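Local coordinates for protein acylneuraminate lyase (Mycoplasma synoviae, PDB 4N4P) that is an acylneuraminate lyase of the dihydrodipicolinate synthetase family, built on a TIM-barrel fold, at residues A[17-20]-A[21-25]; A[56-59]-A[60-63]; A[85-88]-A[89-92]; A[258-261]-A[262-266]. All coordinates share one frame; numbering follows the deposited sequence.

Interaction 1. Residues A[17-20]-A[21-25]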
ATOM      1  N   PRO A  17     -19.320  27.360  10.030  1.00 11.43           N
ATOM      2  CA  PRO A  17     -20.165  28.033   9.047  1.00 11.44           C
ATOM      3  C   PRO A  17     -19.467  29.119   8.237  1.00 11.33           C
ATOM      4  O   PRO A  17     -18.797  29.990   8.792  1.00 12.09           O
ATOM      5  CB  PRO A  17     -21.282  28.633   9.909  1.00 12.45           C
ATOM      6  CG  PRO A  17     -21.383  27.653  11.029  1.00 12.19           C
ATOM      7  CD  PRO A  17     -19.923  27.447  11.370  1.00 11.84           C
ATOM      8  N   PHE A  18     -19.610  29.045   6.919  1.00 11.14           N
ATOM      9  CA  PHE A  18     -19.173  30.143   6.064  1.00 12.29           C
ATOM     10  C   PHE A  18     -20.342  30.592   5.221  1.00 12.86           C
ATOM     11  O   PHE A  18     -21.229  29.805   4.920  1.00 12.89           O
ATOM     12  CB  PHE A  18     -18.058  29.707   5.108  1.00 11.25           C
ATOM     13  CG  PHE A  18     -16.853  29.110   5.785  1.00 13.97           C
ATOM     14  CD1 PHE A  18     -15.997  29.894   6.555  1.00 12.66           C
ATOM     15  CD2 PHE A  18     -16.559  27.760   5.617  1.00 10.31           C
ATOM     16  CE1 PHE A  18     -14.875  29.329   7.161  1.00 14.86           C
ATOM     17  CE2 PHE A  18     -15.445  27.194   6.202  1.00 13.12           C
ATOM     18  CZ  PHE A  18     -14.605  27.973   6.992  1.00 12.17           C
ATOM     19  N   THR A  19     -20.337  31.862   4.830  1.00 14.68           N
ATOM     20  CA  THR A  19     -21.347  32.372   3.899  1.00 15.52           C
ATOM     21  C   THR A  19     -21.095  31.778   2.531  1.00 16.44           C
ATOM     22  O   THR A  19     -20.018  31.254   2.270  1.00 16.68           O
ATOM     23  CB  THR A  19     -21.297  33.924   3.798  1.00 15.16           C
ATOM     24  OG1 THR A  19     -20.061  34.309   3.215  1.00 16.26           O
ATOM     25  CG2 THR A  19     -21.406  34.541   5.194  1.00 15.79           C
ATOM     26  N   LYS A  20     -22.091  31.854   1.651  1.00 18.21           N
ATOM     27  CA  LYS A  20     -21.922  31.355   0.289  1.00 20.17           C
ATOM     28  C   LYS A  20     -20.677  31.904  -0.366  1.00 20.52           C
ATOM     29  O   LYS A  20     -20.004  31.193  -1.116  1.00 20.52           O
ATOM     30  CB  LYS A  20     -23.125  31.693  -0.580  1.00 20.84           C
ATOM     31  CG  LYS A  20     -24.344  30.868  -0.306  1.00 23.41           C
ATOM     32  CD  LYS A  20     -25.450  31.232  -1.301  1.00 27.71           C
ATOM     33  CE  LYS A  20     -26.729  30.463  -1.014  1.00 31.07           C
ATOM     34  NZ  LYS A  20     -26.911  29.366  -1.993  1.00 34.73           N
ATOM     35  N   ASP A  21     -20.348  33.158  -0.077  1.00 21.52           N
ATOM     36  CA  ASP A  21     -19.185  33.738  -0.719  1.00 22.81           C
ATOM     37  C   ASP A  21     -17.897  33.560   0.074  1.00 22.63           C
ATOM     38  O   ASP A  21     -16.885  34.167  -0.249  1.00 22.35           O
ATOM     39  CB  ASP A  21     -19.414  35.194  -1.156  1.00 24.03           C
ATOM     40  CG  ASP A  21     -19.734  36.125  -0.009  1.00 27.43           C
ATOM     41  OD1 ASP A  21     -19.513  35.791   1.183  1.00 32.08           O
ATOM     42  OD2 ASP A  21     -20.224  37.234  -0.312  1.00 34.19           O
ATOM     43  N   GLY A  22     -17.952  32.745   1.129  1.00 21.64           N
ATOM     44  CA  GLY A  22     -16.737  32.311   1.811  1.00 21.09           C
ATOM     45  C   GLY A  22     -16.282  33.089   3.030  1.00 20.59           C
ATOM     46  O   GLY A  22     -15.172  32.871   3.488  1.00 21.02           O
ATOM     47  N   LYS A  23     -17.090  34.019   3.531  1.00 20.23           N
ATOM     48  CA  LYS A  23     -16.723  34.754   4.745  1.00 19.75           C
ATOM     49  C   LYS A  23     -17.052  33.885   5.954  1.00 18.24           C
ATOM     50  O   LYS A  23     -18.057  33.188   5.934  1.00 17.77           O
ATOM     51  CB  LYS A  23     -17.515  36.054   4.864  1.00 20.70           C
ATOM     52  CG  LYS A  23     -17.228  37.097   3.765  1.00 25.24           C
ATOM     53  CD  LYS A  23     -17.909  38.463   4.081  1.00 29.49           C
ATOM     54  CE  LYS A  23     -19.442  38.368   4.182  1.00 32.03           C
ATOM     55  NZ  LYS A  23     -20.063  37.874   2.909  1.00 33.14           N
ATOM     56  N   LEU A  24     -16.248  33.952   7.012  1.00 17.01           N
ATOM     57  CA  LEU A  24     -16.672  33.329   8.275  1.00 16.44           C
ATOM     58  C   LEU A  24     -18.046  33.845   8.684  1.00 16.55           C
ATOM     59  O   LEU A  24     -18.256  35.074   8.797  1.00 16.48           O
ATOM     60  CB  LEU A  24     -15.670  33.603   9.402  1.00 16.29           C
ATOM     61  CG  LEU A  24     -15.996  32.932  10.736  1.00 15.73           C
ATOM     62  CD1 LEU A  24     -15.998  31.407  10.586  1.00 15.12           C
ATOM     63  CD2 LEU A  24     -14.978  33.373  11.771  1.00 12.69           C
ATOM     64  N   HIS A  25     -18.991  32.935   8.895  1.00 15.48           N
ATOM     65  CA  HIS A  25     -20.336  33.336   9.311  1.00 15.84           C
ATOM     66  C   HIS A  25     -20.496  33.270  10.839  1.00 15.65           C
ATOM     67  O   HIS A  25     -20.850  32.228  11.406  1.00 14.06           O
ATOM     68  CB  HIS A  25     -21.412  32.532   8.584  1.00 15.89           C
ATOM     69  CG  HIS A  25     -22.800  33.013   8.862  1.00 17.99           C
ATOM     70  ND1 HIS A  25     -23.124  34.355   8.920  1.00 21.25           N
ATOM     71  CD2 HIS A  25     -23.947  32.338   9.080  1.00 18.74           C
ATOM     72  CE1 HIS A  25     -24.413  34.480   9.186  1.00 20.85           C
ATOM     73  NE2 HIS A  25     -24.936  33.269   9.283  1.00 19.94           N
TER

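Interaction 2. Residues A[56-59]-A[60-63]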
ATOM      1  N   LEU A  56      -8.654  25.872   5.932  1.00 12.59           N
ATOM      2  CA  LEU A  56      -9.243  26.912   5.101  1.00 12.77           C
ATOM      3  C   LEU A  56      -9.551  28.162   5.912  1.00 12.81           C
ATOM      4  O   LEU A  56     -10.111  29.133   5.393  1.00 12.75           O
ATOM      5  CB  LEU A  56     -10.527  26.394   4.426  1.00 12.25           C
ATOM      6  CG  LEU A  56     -10.369  25.059   3.713  1.00 12.48           C
ATOM      7  CD1 LEU A  56     -11.662  24.647   3.008  1.00 11.40           C
ATOM      8  CD2 LEU A  56      -9.220  25.104   2.733  1.00 11.67           C
ATOM      9  N   LEU A  57      -9.203  28.120   7.195  1.00 11.35           N
ATOM     10  CA  LEU A  57      -9.366  29.272   8.082  1.00 11.08           C
ATOM     11  C   LEU A  57      -8.109  30.114   8.179  1.00 11.38           C
ATOM     12  O   LEU A  57      -7.021  29.566   8.334  1.00 11.88           O
ATOM     13  CB  LEU A  57      -9.673  28.792   9.520  1.00 11.09           C
ATOM     14  CG  LEU A  57     -11.014  28.087   9.716  1.00  9.48           C
ATOM     15  CD1 LEU A  57     -11.135  27.548  11.141  1.00  8.96           C
ATOM     16  CD2 LEU A  57     -12.098  29.116   9.407  1.00 10.52           C
ATOM     17  N   SER A  58      -8.255  31.445   8.166  1.00 11.52           N
ATOM     18  CA  SER A  58      -7.125  32.312   8.520  1.00 12.09           C
ATOM     19  C   SER A  58      -6.867  32.192  10.018  1.00 12.48           C
ATOM     20  O   SER A  58      -7.737  31.711  10.781  1.00 12.29           O
ATOM     21  CB  SER A  58      -7.407  33.771   8.152  1.00 12.87           C
ATOM     22  OG  SER A  58      -8.401  34.321   8.997  1.00 12.86           O
ATOM     23  N   PHE A  59      -5.687  32.629  10.439  1.00 12.79           N
ATOM     24  CA  PHE A  59      -5.340  32.684  11.850  1.00 12.44           C
ATOM     25  C   PHE A  59      -6.378  33.474  12.635  1.00 13.18           C
ATOM     26  O   PHE A  59      -6.836  33.032  13.691  1.00 13.52           O
ATOM     27  CB  PHE A  59      -3.955  33.298  11.995  1.00 13.31           C
ATOM     28  CG  PHE A  59      -3.484  33.435  13.422  1.00 12.25           C
ATOM     29  CD1 PHE A  59      -3.538  32.361  14.303  1.00 14.61           C
ATOM     30  CD2 PHE A  59      -2.965  34.640  13.863  1.00 14.85           C
ATOM     31  CE1 PHE A  59      -3.079  32.506  15.610  1.00 15.85           C
ATOM     32  CE2 PHE A  59      -2.508  34.791  15.164  1.00 17.30           C
ATOM     33  CZ  PHE A  59      -2.567  33.719  16.037  1.00 17.39           C
ATOM     34  N   GLU A  60      -6.769  34.626  12.101  1.00 13.59           N
ATOM     35  CA  GLU A  60      -7.803  35.449  12.715  1.00 14.87           C
ATOM     36  C   GLU A  60      -9.176  34.761  12.776  1.00 14.31           C
ATOM     37  O   GLU A  60      -9.905  34.914  13.772  1.00 14.83           O
ATOM     38  CB  GLU A  60      -7.886  36.812  12.010  1.00 15.50           C
ATOM     39  CG  GLU A  60      -6.662  37.702  12.288  1.00 20.19           C
ATOM     40  CD  GLU A  60      -6.555  38.149  13.749  1.00 26.87           C
ATOM     41  OE1 GLU A  60      -7.609  38.476  14.356  1.00 29.99           O
ATOM     42  OE2 GLU A  60      -5.426  38.170  14.295  1.00 28.48           O
ATOM     43  N   ASP A  61      -9.518  33.998  11.736  1.00 13.73           N
ATOM     44  CA  ASP A  61     -10.765  33.212  11.723  1.00 13.99           C
ATOM     45  C   ASP A  61     -10.744  32.185  12.886  1.00 13.37           C
ATOM     46  O   ASP A  61     -11.766  31.980  13.565  1.00 13.52           O
ATOM     47  CB  ASP A  61     -10.945  32.408  10.421  1.00 13.94           C
ATOM     48  CG  ASP A  61     -11.314  33.245   9.181  1.00 17.95           C
ATOM     49  OD1 ASP A  61     -11.900  34.361   9.270  1.00 17.55           O
ATOM     50  OD2 ASP A  61     -11.054  32.700   8.072  1.00 19.65           O
ATOM     51  N   LYS A  62      -9.598  31.517  13.071  1.00 12.71           N
ATOM     52  CA  LYS A  62      -9.445  30.476  14.107  1.00 12.44           C
ATOM     53  C   LYS A  62      -9.690  31.051  15.499  1.00 12.68           C
ATOM     54  O   LYS A  62     -10.455  30.500  16.297  1.00 12.05           O
ATOM     55  CB  LYS A  62      -8.073  29.814  14.036  1.00 11.80           C
ATOM     56  CG  LYS A  62      -7.867  28.983  12.762  1.00 10.91           C
ATOM     57  CD  LYS A  62      -6.434  28.532  12.635  1.00 11.32           C
ATOM     58  CE  LYS A  62      -6.127  28.017  11.239  1.00 11.32           C
ATOM     59  NZ  LYS A  62      -4.758  27.409  11.166  1.00 10.37           N
ATOM     60  N   LYS A  63      -9.078  32.200  15.771  1.00 12.43           N
ATOM     61  CA  LYS A  63      -9.290  32.879  17.044  1.00 13.13           C
ATOM     62  C   LYS A  63     -10.737  33.273  17.227  1.00 12.58           C
ATOM     63  O   LYS A  63     -11.266  33.144  18.319  1.00 12.00           O
ATOM     64  CB  LYS A  63      -8.446  34.148  17.112  1.00 13.40           C
ATOM     65  CG  LYS A  63      -6.968  33.938  17.185  1.00 17.10           C
ATOM     66  CD  LYS A  63      -6.369  35.283  16.744  1.00 21.78           C
ATOM     67  CE  LYS A  63      -5.113  35.572  17.460  1.00 26.09           C
ATOM     68  NZ  LYS A  63      -4.597  36.910  17.013  1.00 24.35           N
TER

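Interaction 3. Residues A[85-88]-A[89-92]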
ATOM      1  N   SER A  85      -1.155  23.243  13.164  1.00 13.35           N
ATOM      2  CA  SER A  85      -0.877  23.553  11.754  1.00 14.38           C
ATOM      3  C   SER A  85       0.641  23.582  11.606  1.00 14.59           C
ATOM      4  O   SER A  85       1.381  23.320  12.565  1.00 15.67           O
ATOM      5  CB  SER A  85      -1.495  24.899  11.303  1.00 14.42           C
ATOM      6  OG  SER A  85      -0.780  26.027  11.824  1.00 15.30           O
ATOM      7  N   LEU A  86       1.132  23.925  10.424  1.00 14.40           N
ATOM      8  CA  LEU A  86       2.569  23.987  10.252  1.00 14.49           C
ATOM      9  C   LEU A  86       3.158  25.293  10.788  1.00 15.28           C
ATOM     10  O   LEU A  86       4.380  25.434  10.870  1.00 15.43           O
ATOM     11  CB  LEU A  86       2.945  23.790   8.794  1.00 14.98           C
ATOM     12  CG  LEU A  86       2.737  22.389   8.236  1.00 14.03           C
ATOM     13  CD1 LEU A  86       2.904  22.423   6.715  1.00 16.59           C
ATOM     14  CD2 LEU A  86       3.656  21.355   8.898  1.00 14.69           C
ATOM     15  N   ASN A  87       2.291  26.232  11.162  1.00 15.41           N
ATOM     16  CA  ASN A  87       2.747  27.488  11.741  1.00 15.91           C
ATOM     17  C   ASN A  87       2.835  27.328  13.244  1.00 16.50           C
ATOM     18  O   ASN A  87       1.833  27.421  13.942  1.00 15.44           O
ATOM     19  CB  ASN A  87       1.826  28.657  11.377  1.00 15.65           C
ATOM     20  CG  ASN A  87       2.430  30.002  11.737  1.00 16.02           C
ATOM     21  OD1 ASN A  87       3.020  30.164  12.808  1.00 17.89           O
ATOM     22  ND2 ASN A  87       2.284  30.985  10.841  1.00 18.60           N
ATOM     23  N   ILE A  88       4.043  27.086  13.737  1.00 17.27           N
ATOM     24  CA  ILE A  88       4.222  26.803  15.151  1.00 18.98           C
ATOM     25  C   ILE A  88       3.914  28.009  16.050  1.00 18.64           C
ATOM     26  O   ILE A  88       3.304  27.855  17.124  1.00 18.09           O
ATOM     27  CB  ILE A  88       5.645  26.266  15.438  1.00 19.75           C
ATOM     28  CG1 ILE A  88       6.037  25.123  14.467  1.00 22.57           C
ATOM     29  CG2 ILE A  88       5.820  25.902  16.905  1.00 20.78           C
ATOM     30  CD1 ILE A  88       4.946  24.112  14.062  1.00 22.50           C
ATOM     31  N   GLU A  89       4.308  29.213  15.632  1.00 18.36           N
ATOM     32  CA  GLU A  89       4.077  30.372  16.510  1.00 18.31           C
ATOM     33  C   GLU A  89       2.590  30.686  16.636  1.00 16.35           C
ATOM     34  O   GLU A  89       2.101  31.054  17.706  1.00 16.60           O
ATOM     35  CB  GLU A  89       4.894  31.605  16.058  1.00 19.79           C
ATOM     36  CG  GLU A  89       6.411  31.336  15.851  1.00 23.57           C
ATOM     37  CD  GLU A  89       7.180  30.814  17.094  1.00 30.38           C
ATOM     38  OE1 GLU A  89       6.815  31.130  18.265  1.00 28.93           O
ATOM     39  OE2 GLU A  89       8.182  30.077  16.872  1.00 32.60           O
ATOM     40  N   GLU A  90       1.856  30.544  15.540  1.00 15.18           N
ATOM     41  CA  GLU A  90       0.403  30.683  15.588  1.00 13.37           C
ATOM     42  C   GLU A  90      -0.249  29.620  16.487  1.00 12.30           C
ATOM     43  O   GLU A  90      -1.130  29.940  17.271  1.00 12.58           O
ATOM     44  CB  GLU A  90      -0.197  30.647  14.184  1.00 13.55           C
ATOM     45  CG  GLU A  90       0.088  31.930  13.407  1.00 14.41           C
ATOM     46  CD  GLU A  90      -0.577  31.951  12.057  1.00 18.09           C
ATOM     47  OE1 GLU A  90      -1.197  30.921  11.671  1.00 14.83           O
ATOM     48  OE2 GLU A  90      -0.493  33.024  11.400  1.00 16.12           O
ATOM     49  N   THR A  91       0.190  28.368  16.361  1.00 12.71           N
ATOM     50  CA  THR A  91      -0.311  27.271  17.193  1.00 12.13           C
ATOM     51  C   THR A  91      -0.155  27.557  18.701  1.00 12.49           C
ATOM     52  O   THR A  91      -1.096  27.382  19.483  1.00 12.52           O
ATOM     53  CB  THR A  91       0.379  25.962  16.792  1.00 12.00           C
ATOM     54  OG1 THR A  91       0.082  25.687  15.412  1.00 12.23           O
ATOM     55  CG2 THR A  91      -0.103  24.781  17.667  1.00 12.70           C
ATOM     56  N   LYS A  92       1.014  28.068  19.088  1.00 12.74           N
ATOM     57  CA  LYS A  92       1.261  28.476  20.476  1.00 13.42           C
ATOM     58  C   LYS A  92       0.311  29.584  20.959  1.00 13.34           C
ATOM     59  O   LYS A  92      -0.201  29.521  22.078  1.00 12.95           O
ATOM     60  CB  LYS A  92       2.720  28.908  20.652  1.00 14.20           C
ATOM     61  CG  LYS A  92       3.733  27.805  20.392  1.00 16.29           C
ATOM     62  CD  LYS A  92       5.128  28.391  20.187  1.00 21.75           C
ATOM     63  CE  LYS A  92       5.659  29.031  21.463  1.00 24.78           C
ATOM     64  NZ  LYS A  92       6.760  29.998  21.153  1.00 28.19           N
TER
HETATM   65  O   HOH W   1      -2.075  26.566  13.983  1.00 13.64           O

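Interaction 4. Residues A[258-261]-A[262-266]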
ATOM      1  N   LYS A 258     -23.714  20.373   6.699  1.00  8.25           N
ATOM      2  CA  LYS A 258     -24.217  21.752   6.719  1.00  9.00           C
ATOM      3  C   LYS A 258     -25.631  21.818   6.162  1.00  9.07           C
ATOM      4  O   LYS A 258     -26.496  22.461   6.752  1.00  9.87           O
ATOM      5  CB  LYS A 258     -23.253  22.696   5.989  1.00  9.24           C
ATOM      6  CG  LYS A 258     -22.028  23.050   6.873  1.00  8.88           C
ATOM      7  CD  LYS A 258     -20.947  23.776   6.100  1.00 10.71           C
ATOM      8  CE  LYS A 258     -19.735  24.033   7.015  1.00 10.03           C
ATOM      9  NZ  LYS A 258     -18.688  24.980   6.415  1.00 11.30           N
ATOM     10  N   ALA A 259     -25.884  21.093   5.075  1.00  8.89           N
ATOM     11  CA  ALA A 259     -27.225  21.049   4.483  1.00  8.75           C
ATOM     12  C   ALA A 259     -28.277  20.486   5.426  1.00  8.71           C
ATOM     13  O   ALA A 259     -29.426  20.972   5.480  1.00  7.76           O
ATOM     14  CB  ALA A 259     -27.206  20.254   3.177  1.00  8.34           C
ATOM     15  N   ILE A 260     -27.891  19.449   6.168  1.00  8.46           N
ATOM     16  CA  ILE A 260     -28.799  18.854   7.157  1.00  9.52           C
ATOM     17  C   ILE A 260     -29.116  19.863   8.243  1.00 10.18           C
ATOM     18  O   ILE A 260     -30.273  20.047   8.612  1.00 10.72           O
ATOM     19  CB  ILE A 260     -28.259  17.518   7.704  1.00  9.20           C
ATOM     20  CG1 ILE A 260     -28.266  16.482   6.566  1.00  8.86           C
ATOM     21  CG2 ILE A 260     -29.110  17.036   8.917  1.00 11.25           C
ATOM     22  CD1 ILE A 260     -27.403  15.213   6.850  1.00  7.34           C
ATOM     23  N   MET A 261     -28.088  20.541   8.734  1.00 10.90           N
ATOM     24  CA  MET A 261     -28.312  21.595   9.714  1.00 11.27           C
ATOM     25  C   MET A 261     -29.222  22.681   9.168  1.00 11.62           C
ATOM     26  O   MET A 261     -30.189  23.048   9.849  1.00 12.26           O
ATOM     27  CB  MET A 261     -26.998  22.165  10.224  1.00 11.17           C
ATOM     28  CG  MET A 261     -26.257  21.166  11.083  1.00 11.00           C
ATOM     29  SD  MET A 261     -24.836  21.967  11.823  1.00 12.83           S
ATOM     30  CE  MET A 261     -23.943  20.577  12.539  1.00 13.08           C
ATOM     31  N   ARG A 262     -28.945  23.159   7.948  1.00 12.36           N
ATOM     32  CA  ARG A 262     -29.803  24.189   7.325  1.00 13.45           C
ATOM     33  C   ARG A 262     -31.252  23.744   7.226  1.00 13.47           C
ATOM     34  O   ARG A 262     -32.171  24.529   7.491  1.00 13.92           O
ATOM     35  CB  ARG A 262     -29.299  24.576   5.933  1.00 13.20           C
ATOM     36  CG  ARG A 262     -27.961  25.310   5.960  1.00 13.29           C
ATOM     37  CD  ARG A 262     -27.740  26.041   4.635  1.00 13.54           C
ATOM     38  NE  ARG A 262     -27.840  25.154   3.480  1.00 12.06           N
ATOM     39  CZ  ARG A 262     -26.843  24.397   3.011  1.00 13.22           C
ATOM     40  NH1 ARG A 262     -25.654  24.355   3.629  1.00 14.05           N
ATOM     41  NH2 ARG A 262     -27.051  23.634   1.943  1.00  9.69           N
ATOM     42  N   LEU A 263     -31.455  22.489   6.828  1.00 13.65           N
ATOM     43  CA  LEU A 263     -32.787  21.866   6.770  1.00 14.40           C
ATOM     44  C   LEU A 263     -33.490  21.905   8.131  1.00 14.55           C
ATOM     45  O   LEU A 263     -34.718  21.959   8.187  1.00 14.63           O
ATOM     46  CB  LEU A 263     -32.686  20.413   6.281  1.00 13.98           C
ATOM     47  CG  LEU A 263     -33.971  19.586   6.160  1.00 16.61           C
ATOM     48  CD1 LEU A 263     -34.883  20.200   5.081  1.00 15.72           C
ATOM     49  CD2 LEU A 263     -33.625  18.106   5.842  1.00 15.80           C
ATOM     50  N   HIS A 264     -32.717  21.868   9.213  1.00 15.03           N
ATOM     51  CA  HIS A 264     -33.283  21.941  10.569  1.00 15.71           C
ATOM     52  C   HIS A 264     -33.337  23.383  11.108  1.00 16.12           C
ATOM     53  O   HIS A 264     -33.472  23.584  12.328  1.00 15.95           O
ATOM     54  CB  HIS A 264     -32.489  21.045  11.511  1.00 16.65           C
ATOM     55  CG  HIS A 264     -32.739  19.591  11.281  1.00 17.48           C
ATOM     56  ND1 HIS A 264     -32.173  18.894  10.233  1.00 20.94           N
ATOM     57  CD2 HIS A 264     -33.535  18.716  11.933  1.00 21.06           C
ATOM     58  CE1 HIS A 264     -32.596  17.641  10.265  1.00 19.36           C
ATOM     59  NE2 HIS A 264     -33.422  17.508  11.288  1.00 21.88           N
ATOM     60  N   GLY A 265     -33.210  24.344  10.190  1.00 14.94           N
ATOM     61  CA  GLY A 265     -33.312  25.800  10.475  1.00 15.93           C
ATOM     62  C   GLY A 265     -32.073  26.418  11.116  1.00 15.96           C
ATOM     63  O   GLY A 265     -32.134  27.536  11.690  1.00 16.60           O
ATOM     64  N   VAL A 266     -30.953  25.695  11.044  1.00 14.22           N
ATOM     65  CA  VAL A 266     -29.697  26.143  11.643  1.00 14.08           C
ATOM     66  C   VAL A 266     -28.864  26.835  10.562  1.00 13.86           C
ATOM     67  O   VAL A 266     -28.621  26.271   9.501  1.00 14.24           O
ATOM     68  CB  VAL A 266     -28.903  24.940  12.255  1.00 12.94           C
ATOM     69  CG1 VAL A 266     -27.581  25.400  12.892  1.00 15.43           C
ATOM     70  CG2 VAL A 266     -29.762  24.208  13.284  1.00 13.69           C
TER

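Interaction 1. Residues A[17-20]-A[21-25]
T19 and D21 meet through the shortest hydrogen bond of this turn: the hydroxyl T19 OG1 donates to D21 OD1 over 2.6 Å, reaching the oxygen on its anti side, 28° out of the carboxylate plane. The syn lone pair of the same oxygen takes K23 NZ at 2.8 Å, a salt bridge for which the lysine chain bends at chi3 and chi4. OG1 is itself an acceptor, with K23 N at 3.0 Å. Its chi1 of 66° sets it between the backbone N and the carbonyl carbon of T19, where it can serve both partners. Residues T19 to G22 form a type I beta turn closed by G22 N to T19 O at 2.8 Å. Behind the turn, T19 N gives a nearly straight bond to K23 O (2.9 Å, 164°), and H25 N binds P17 O. Flanked by these two bonds, F18 and L24 are a non-hydrogen-bonded antiparallel pair, a single bridge closing a tight loop. F18 CE1 approaches L24 CD1 at 4.2 Å, K23 O lies in plane at the edge of the F18 ring, and T19 CG2 rests against H25 CB. The loop follows strand 9-12 and hands over to helix 26-39, with H25 at the N-cap position; P17 packs on V29 and V32 of that helix, while L24 leans on D61, E64 and V65 of helix 59-73.

Interaction 2. Residues A[56-59]-A[60-63]
S58 and D61 form a capping box at the start of helix 59-73, one of the helices of the TIM barrel. S58 OG accepts from D61 N at 3.0 Å, and in return S58 N donates to D61 OD2 at 3.1 Å, arriving from above the carboxylate plane. D61 OD2 also forms a salt bridge with R272, so a second partner holds this carboxylate. L57 packs against the box, its CD2 against D61 CB at 3.6 Å and its CB against K62 CG. K63, one turn beyond F59, can be followed outward. Its CB and CG pass F59 O, which accepts from K63 N in the first turn of the helix. CD stands over one face of the F59 ring, 4.3 Å from the centroid and 14° off the normal, a CH-pi contact offset toward the rim. Beyond the bend at chi3 (146°), CE comes to 3.5 Å from F59 CZ. The tip runs out past the CZ-CE2 rim, K63 NZ beside F59 CE2, and ends in a salt bridge: K63 NZ lies 3.1 Å from E60 OE2, meeting it 37° out of the carboxylate plane.

Interaction 3. Residues A[85-88]-A[89-92]
N87 and E90 are joined by a side-chain-to-backbone hydrogen bond: N87 OD1 accepts from E90 N at 3.0 Å with an N-H...O angle of 171°. The donor stands above the amide plane. Backbone bonds continue the turn, from T91 N to N87 O and from K92 N to I88 O. N87 O is gripped twice, because T91 OG1 also donates to it, at 2.9 Å, from well above the carbonyl plane; a chi1 of -61° puts that hydroxyl beside its own backbone N, within reach of the carbonyl one turn earlier. The OD1 bond makes N87 the N-cap of helix 88-100, one of the helices around the TIM barrel. Just ahead of the cap comes an ST turn, in which S85 OG accepts from N87 N at 3.1 Å. Water-mediated contact links the two motifs: one water lies 2.6 Å from S85 OG and donates to T91 OG1 at 2.7 Å, bridging hydroxyls that are themselves 3.7 Å apart.

Stacking is the next kind. The amide of N87 and the carboxylate of E90 lie almost parallel, their planes 4° apart, with N87 ND2 only 3.3 Å from E90 CD; this is flat overlap, since the ND2 to OE2 angle is too poor for a bond. Among charged pairs, K92 NZ meets E89 OE1 on its syn side in a salt bridge. Apolar contact is slight: I88 CG2 touches K92 CD, and I88 also packs on Y124 and E127 of helix 118-131 and on K273 of a neighbouring subunit.

Interaction 4. Residues A[258-261]-A[262-266]
A Schellman motif ends helix 253-263, with G265 as its C-prime residue at a phi of 78°. Its two signature bonds are V266 N to M261 O, at 3.0 Å, and G265 N to R262 O, at 2.9 Å. M261 O also receives H264 N, but only weakly. M261 CB packs against V266 CB at 3.9 Å, the apolar contact of the motif between C3 and C-double-prime.

H264, the first residue to leave helical geometry, turns its ring back onto the last turn. H264 ND1 donates to I260 O over 2.8 Å at 170°, a nearly straight bond with the acceptor in the ring plane, although the donor stands above the plane of the I260 carbonyl. The side chains of I260 and H264 run side by side, bringing I260 CG2 to 3.8 Å from H264 CE1. The I260 carbonyl, near the end of the helix, thus has a side-chain donor besides the weak bond from H264 N.

Within the regular helix, R262 N binds K258 O and L263 N binds A259 O. The R262 chain bends at chi3 (-55°), folding its guanidinium back over A259; A259 CA lies 3.5 Å above one face of that group, offset toward its rim. R262 also makes a cation-pi contact with Y270. Around this helix end, M261 and V266 pack on V32 and F35 of helix 26-39, A259, I260, L263 and H264 face helix 280-294, and I260 and M261 reach V214 of helix 212-227.

In the fold
From the N terminus the four contacts come in series; none nests within or crosses another. Interaction 1 closes the loop between strand 9-12 and helix 26-39, interaction 2 caps helix 59-73, interaction 3 caps helix 88-100, and interaction 4 ends helix 253-263. Interactions 1 and 2 touch where F18 CE1 meets L57 CD2 at 3.6 Å, and interactions 2 and 3 where F59 CB meets E90 OE2 at 3.5 Å. K258 NZ of interaction 4, bonded to T16 O and salt-bridged to E53, packs 3.6 Å from F18 CD2 of interaction 1. The touching pairs run 4-1-2-3, joining helix 253-263 to the first three barrel helices; the centres of interactions 3 and 4 lie about 32 Å apart.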